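Long-range contact in ribulose-5-phosphate reductase 1 (Staphylococcus aureus, PDB 6XHK), which catalyses the NADPH-dependent reduction of D-ribulose 5-phosphate to D-ribitol 5-phosphate, a step in making the poly(ribitol phosphate) wall teichoic acid: residues H225-V230 against A253-S258. Sequence-based numbering, arbitrary orientation.
Sequences HAFECV and ALLGVS. With NDP (NADPH dihydro-nicotinamide-adenine-dinucleotide phosphate), chain B.
Ala253 and Phe227 face each other on neighbouring parallel strands of the Rossmann-type nucleotide-binding domain, where strand 225-228, helix 232-245 and strand 251-254 form a beta-alpha-beta unit. Both backbone polar atoms of Ala253 bond to strand 225-228: its N gives a hydrogen bond to Ala226 O, and its O accepts one from Glu228 N at 2.8 Å. On the sheet face covered by helix 174-186, the Phe227 ring brings CD1 obliquely to within 3.5 Å of Ala253 CB. Beyond it on that face, Cys229 SG lies 3.9 Å from Leu255 CD1.

The Glu228 side chain sets out from the face that bears helix 232-245. Its CB passes 3.7 Å from Ala253 O; CG stands anti to the backbone N (chi1 -167°), and a bend at chi2 (-104°) carries CD forward toward Gly256. OE1 then accepts Gly256 N at 2.9 Å, on the syn side of the carboxylate but 30° out of its plane, while Leu254 CD1 is 4.1 Å from OE1. The main-chain O of Glu228 takes Leu255 N and, weakly, Gly256 N, so that one residue holds the chain just past the end of strand 251-254.

Both segments run from these strand ends into the NADPH site. Val230 packs its CG1 and CG2 against the adenine, CG2 coming 3.4 Å from N3A. Farther along the cofactor, Leu255 O accepts a weak hydrogen bond from the carboxamide N7N, and Val257 N gives another weak one to O3D of the nicotinamide ribose, 3.3 Å away.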
ATOM      1  N   HIS A 225     -20.303  -7.884   3.185  1.00 90.97           N
ATOM      2  CA  HIS A 225     -19.430  -6.731   2.983  1.00 87.11           C
ATOM      3  C   HIS A 225     -18.252  -7.193   2.137  1.00 91.72           C
ATOM      4  O   HIS A 225     -17.733  -8.294   2.351  1.00 89.99           O
ATOM      5  CB  HIS A 225     -18.904  -6.173   4.311  1.00 89.66           C
ATOM      6  CG  HIS A 225     -19.850  -5.255   5.014  1.00 90.15           C
ATOM      7  ND1 HIS A 225     -21.100  -5.651   5.432  1.00 96.95           N
ATOM      8  CD2 HIS A 225     -19.724  -3.961   5.385  1.00 98.21           C
ATOM      9  CE1 HIS A 225     -21.710  -4.640   6.021  1.00102.35           C
ATOM     10  NE2 HIS A 225     -20.898  -3.600   6.004  1.00104.17           N
ATOM     11  N   ALA A 226     -17.807  -6.365   1.196  1.00 89.19           N
ATOM     12  CA  ALA A 226     -16.752  -6.819   0.293  1.00 81.75           C
ATOM     13  C   ALA A 226     -15.763  -5.701   0.023  1.00 91.12           C
ATOM     14  O   ALA A 226     -16.065  -4.522   0.221  1.00 88.11           O
ATOM     15  CB  ALA A 226     -17.324  -7.354  -1.017  1.00107.55           C
ATOM     16  N   PHE A 227     -14.562  -6.108  -0.421  1.00103.36           N
ATOM     17  CA  PHE A 227     -13.420  -5.228  -0.683  1.00 78.82           C
ATOM     18  C   PHE A 227     -12.870  -5.552  -2.059  1.00 78.18           C
ATOM     19  O   PHE A 227     -12.509  -6.701  -2.326  1.00 95.41           O
ATOM     20  CB  PHE A 227     -12.327  -5.419   0.354  1.00 78.87           C
ATOM     21  CG  PHE A 227     -12.689  -4.907   1.676  1.00 79.82           C
ATOM     22  CD1 PHE A 227     -12.412  -3.604   2.024  1.00 80.08           C
ATOM     23  CD2 PHE A 227     -13.323  -5.732   2.590  1.00 80.85           C
ATOM     24  CE1 PHE A 227     -12.753  -3.112   3.275  1.00 86.72           C
ATOM     25  CE2 PHE A 227     -13.681  -5.253   3.843  1.00 95.12           C
ATOM     26  CZ  PHE A 227     -13.394  -3.935   4.191  1.00 90.01           C
ATOM     27  N   GLU A 228     -12.817  -4.559  -2.933  1.00 78.06           N
ATOM     28  CA  GLU A 228     -12.251  -4.729  -4.266  1.00 89.28           C
ATOM     29  C   GLU A 228     -10.791  -4.276  -4.263  1.00 88.19           C
ATOM     30  O   GLU A 228     -10.513  -3.071  -4.221  1.00 86.22           O
ATOM     31  CB  GLU A 228     -13.062  -3.961  -5.303  1.00 79.97           C
ATOM     32  CG  GLU A 228     -12.710  -4.344  -6.725  1.00 90.58           C
ATOM     33  CD  GLU A 228     -11.834  -3.288  -7.407  1.00109.29           C
ATOM     34  OE1 GLU A 228     -11.539  -2.231  -6.788  1.00117.50           O
ATOM     35  OE2 GLU A 228     -11.449  -3.518  -8.571  1.00110.16           O
ATOM     36  N   CYS A 229      -9.865  -5.248  -4.317  1.00 81.00           N
ATOM     37  CA  CYS A 229      -8.422  -5.032  -4.255  1.00 78.12           C
ATOM     38  C   CYS A 229      -7.743  -5.515  -5.535  1.00 78.81           C
ATOM     39  O   CYS A 229      -6.635  -6.073  -5.516  1.00 97.51           O
ATOM     40  CB  CYS A 229      -7.830  -5.719  -3.032  1.00 78.24           C
ATOM     41  SG  CYS A 229      -8.631  -5.341  -1.503  1.00 83.56           S
ATOM     42  N   VAL A 230      -8.452  -5.321  -6.651  1.00 81.53           N
ATOM     43  CA  VAL A 230      -8.032  -5.609  -8.018  1.00 80.09           C
ATOM     44  C   VAL A 230      -8.012  -4.285  -8.773  1.00105.35           C
ATOM     45  O   VAL A 230      -8.861  -3.423  -8.540  1.00114.29           O
ATOM     46  CB  VAL A 230      -9.026  -6.593  -8.676  1.00 80.31           C
ATOM     47  CG1 VAL A 230      -8.657  -6.930 -10.100  1.00 81.82           C
ATOM     48  CG2 VAL A 230      -9.188  -7.800  -7.836  1.00 79.93           C
ATOM     49  N   ALA A 253     -16.449  -1.814  -0.669  1.00 87.73           N
ATOM     50  CA  ALA A 253     -15.333  -0.872  -0.628  1.00 83.06           C
ATOM     51  C   ALA A 253     -14.491  -1.015  -1.888  1.00 85.65           C
ATOM     52  O   ALA A 253     -14.005  -2.109  -2.201  1.00 77.27           O
ATOM     53  CB  ALA A 253     -14.469  -1.096   0.612  1.00 77.84           C
ATOM     54  N   LEU A 254     -14.328   0.094  -2.607  1.00 79.56           N
ATOM     55  CA  LEU A 254     -13.592   0.131  -3.863  1.00 84.18           C
ATOM     56  C   LEU A 254     -12.166   0.564  -3.547  1.00 90.96           C
ATOM     57  O   LEU A 254     -11.962   1.618  -2.937  1.00 91.91           O
ATOM     58  CB  LEU A 254     -14.248   1.106  -4.842  1.00 80.57           C
ATOM     59  CG  LEU A 254     -15.510   0.662  -5.597  1.00 83.72           C
ATOM     60  CD1 LEU A 254     -15.231  -0.540  -6.518  1.00 83.05           C
ATOM     61  CD2 LEU A 254     -16.649   0.357  -4.630  1.00105.18           C
ATOM     62  N   LEU A 255     -11.186  -0.258  -3.906  1.00 89.26           N
ATOM     63  CA  LEU A 255      -9.801   0.105  -3.642  1.00 95.75           C
ATOM     64  C   LEU A 255      -8.954   0.197  -4.892  1.00 76.88           C
ATOM     65  O   LEU A 255      -8.070   1.060  -4.956  1.00 90.54           O
ATOM     66  CB  LEU A 255      -9.160  -0.881  -2.670  1.00 76.93           C
ATOM     67  CG  LEU A 255      -9.649  -0.619  -1.252  1.00 91.91           C
ATOM     68  CD1 LEU A 255      -9.130  -1.667  -0.302  1.00 77.54           C
ATOM     69  CD2 LEU A 255      -9.158   0.758  -0.839  1.00120.47           C
ATOM     70  N   GLY A 256      -9.267  -0.605  -5.909  1.00 77.26           N
ATOM     71  CA  GLY A 256      -8.458  -0.666  -7.115  1.00 77.81           C
ATOM     72  C   GLY A 256      -8.622   0.529  -8.035  1.00 77.97           C
ATOM     73  O   GLY A 256      -9.735   0.991  -8.296  1.00107.19           O
ATOM     74  N   VAL A 257      -7.503   1.006  -8.548  1.00109.24           N
ATOM     75  CA  VAL A 257      -7.474   2.124  -9.480  1.00112.78           C
ATOM     76  C   VAL A 257      -7.672   1.594 -10.891  1.00111.18           C
ATOM     77  O   VAL A 257      -6.996   0.645 -11.302  1.00122.47           O
ATOM     78  CB  VAL A 257      -6.145   2.880  -9.344  1.00 79.03           C
ATOM     79  CG1 VAL A 257      -6.111   4.070 -10.254  1.00 79.81           C
ATOM     80  CG2 VAL A 257      -5.970   3.311  -7.894  1.00 84.67           C
ATOM     81  N   SER A 258      -8.596   2.196 -11.646  1.00101.87           N
ATOM     82  CA  SER A 258      -8.756   1.708 -13.006  1.00107.76           C
ATOM     83  C   SER A 258      -8.165   2.623 -14.070  1.00106.93           C
ATOM     84  O   SER A 258      -7.917   2.149 -15.184  1.00124.79           O
ATOM     85  CB  SER A 258     -10.223   1.460 -13.334  1.00123.04           C
ATOM     86  OG  SER A 258     -10.371   1.310 -14.735  1.00130.41           O
TER
HETATM   87  PA  NDP B 401      -1.344  -6.866  -7.738  1.00140.77           P
HETATM   88  O1A NDP B 401      -0.367  -6.888  -8.878  1.00158.92           O
HETATM   89  O2A NDP B 401      -0.757  -7.595  -6.533  1.00137.07           O
HETATM   90  O5B NDP B 401      -2.776  -7.537  -8.248  1.00136.42           O
HETATM   91  C5B NDP B 401      -3.725  -8.086  -7.275  1.00117.39           C
HETATM   92  C4B NDP B 401      -4.248  -9.504  -7.719  1.00 96.54           C
HETATM   93  O4B NDP B 401      -5.444  -9.457  -8.243  1.00 89.37           O
HETATM   94  C3B NDP B 401      -3.339 -10.110  -8.827  1.00 89.51           C
HETATM   95  O3B NDP B 401      -2.776 -11.277  -8.412  1.00 89.35           O
HETATM   96  C2B NDP B 401      -4.238 -10.456 -10.006  1.00 82.78           C
HETATM   97  O2B NDP B 401      -3.757 -11.786 -10.471  1.00 77.84           O
HETATM   98  C1B NDP B 401      -5.426 -10.532  -9.458  1.00 88.49           C
HETATM   99  N9A NDP B 401      -6.551 -10.379 -10.386  1.00 92.88           N
HETATM  100  C8A NDP B 401      -6.546 -10.037 -11.707  1.00103.79           C
HETATM  101  N7A NDP B 401      -7.831 -10.032 -12.163  1.00 92.22           N
HETATM  102  C5A NDP B 401      -8.607 -10.366 -11.145  1.00 93.77           C
HETATM  103  C6A NDP B 401     -10.129 -10.532 -11.053  1.00 81.84           C
HETATM  104  N6A NDP B 401     -10.933 -10.289 -12.231  1.00 84.99           N
HETATM  105  N1A NDP B 401     -10.708 -10.917  -9.809  1.00 66.98           N
HETATM  106  C2A NDP B 401      -9.885 -11.156  -8.644  1.00 64.85           C
HETATM  107  N3A NDP B 401      -8.421 -10.990  -8.745  1.00 79.88           N
HETATM  108  C4A NDP B 401      -7.819 -10.585 -10.047  1.00 88.69           C
HETATM  109  O3  NDP B 401      -1.647  -5.281  -7.237  1.00134.05           O
HETATM  110  PN  NDP B 401      -2.147  -4.814  -5.683  1.00135.47           P
HETATM  111  O1N NDP B 401      -2.734  -6.004  -4.919  1.00144.51           O
HETATM  112  O2N NDP B 401      -0.967  -4.335  -4.904  1.00151.93           O
HETATM  113  O5D NDP B 401      -3.237  -3.567  -5.870  1.00131.84           O
HETATM  114  C5D NDP B 401      -3.924  -3.405  -7.130  1.00127.78           C
HETATM  115  C4D NDP B 401      -4.556  -2.122  -7.354  1.00124.75           C
HETATM  116  O4D NDP B 401      -4.670  -1.240  -6.041  1.00115.63           O
HETATM  117  C3D NDP B 401      -3.780  -1.235  -8.356  1.00137.61           C
HETATM  118  O3D NDP B 401      -4.711  -0.619  -9.348  1.00143.04           O
HETATM  119  C2D NDP B 401      -3.164  -0.300  -7.591  1.00142.46           C
HETATM  120  O2D NDP B 401      -2.848   0.941  -8.296  1.00152.90           O
HETATM  121  C1D NDP B 401      -4.198  -0.047  -6.355  1.00126.08           C
HETATM  122  N1N NDP B 401      -3.643   0.713  -5.214  1.00119.50           N
HETATM  123  C2N NDP B 401      -4.535   1.683  -4.574  1.00134.05           C
HETATM  124  C3N NDP B 401      -4.059   2.691  -3.513  1.00141.63           C
HETATM  125  C7N NDP B 401      -5.117   3.704  -2.912  1.00144.56           C
HETATM  126  O7N NDP B 401      -4.750   4.739  -2.409  1.00156.21           O
HETATM  127  N7N NDP B 401      -6.541   3.365  -2.974  1.00131.37           N
HETATM  128  C4N NDP B 401      -2.659   2.500  -2.879  1.00139.28           C
HETATM  129  C5N NDP B 401      -1.719   1.623  -3.735  1.00131.03           C
HETATM  130  C6N NDP B 401      -2.276   0.560  -4.706  1.00116.03           C
HETATM  131  P2B NDP B 401      -3.122 -11.823 -11.969  1.00106.76           P
HETATM  132  O1X NDP B 401      -4.005 -11.091 -12.957  1.00 99.07           O
HETATM  133  O2X NDP B 401      -1.776 -11.121 -11.918  1.00115.68           O
HETATM  134  O3X NDP B 401      -2.992 -13.279 -12.385  1.00120.52           O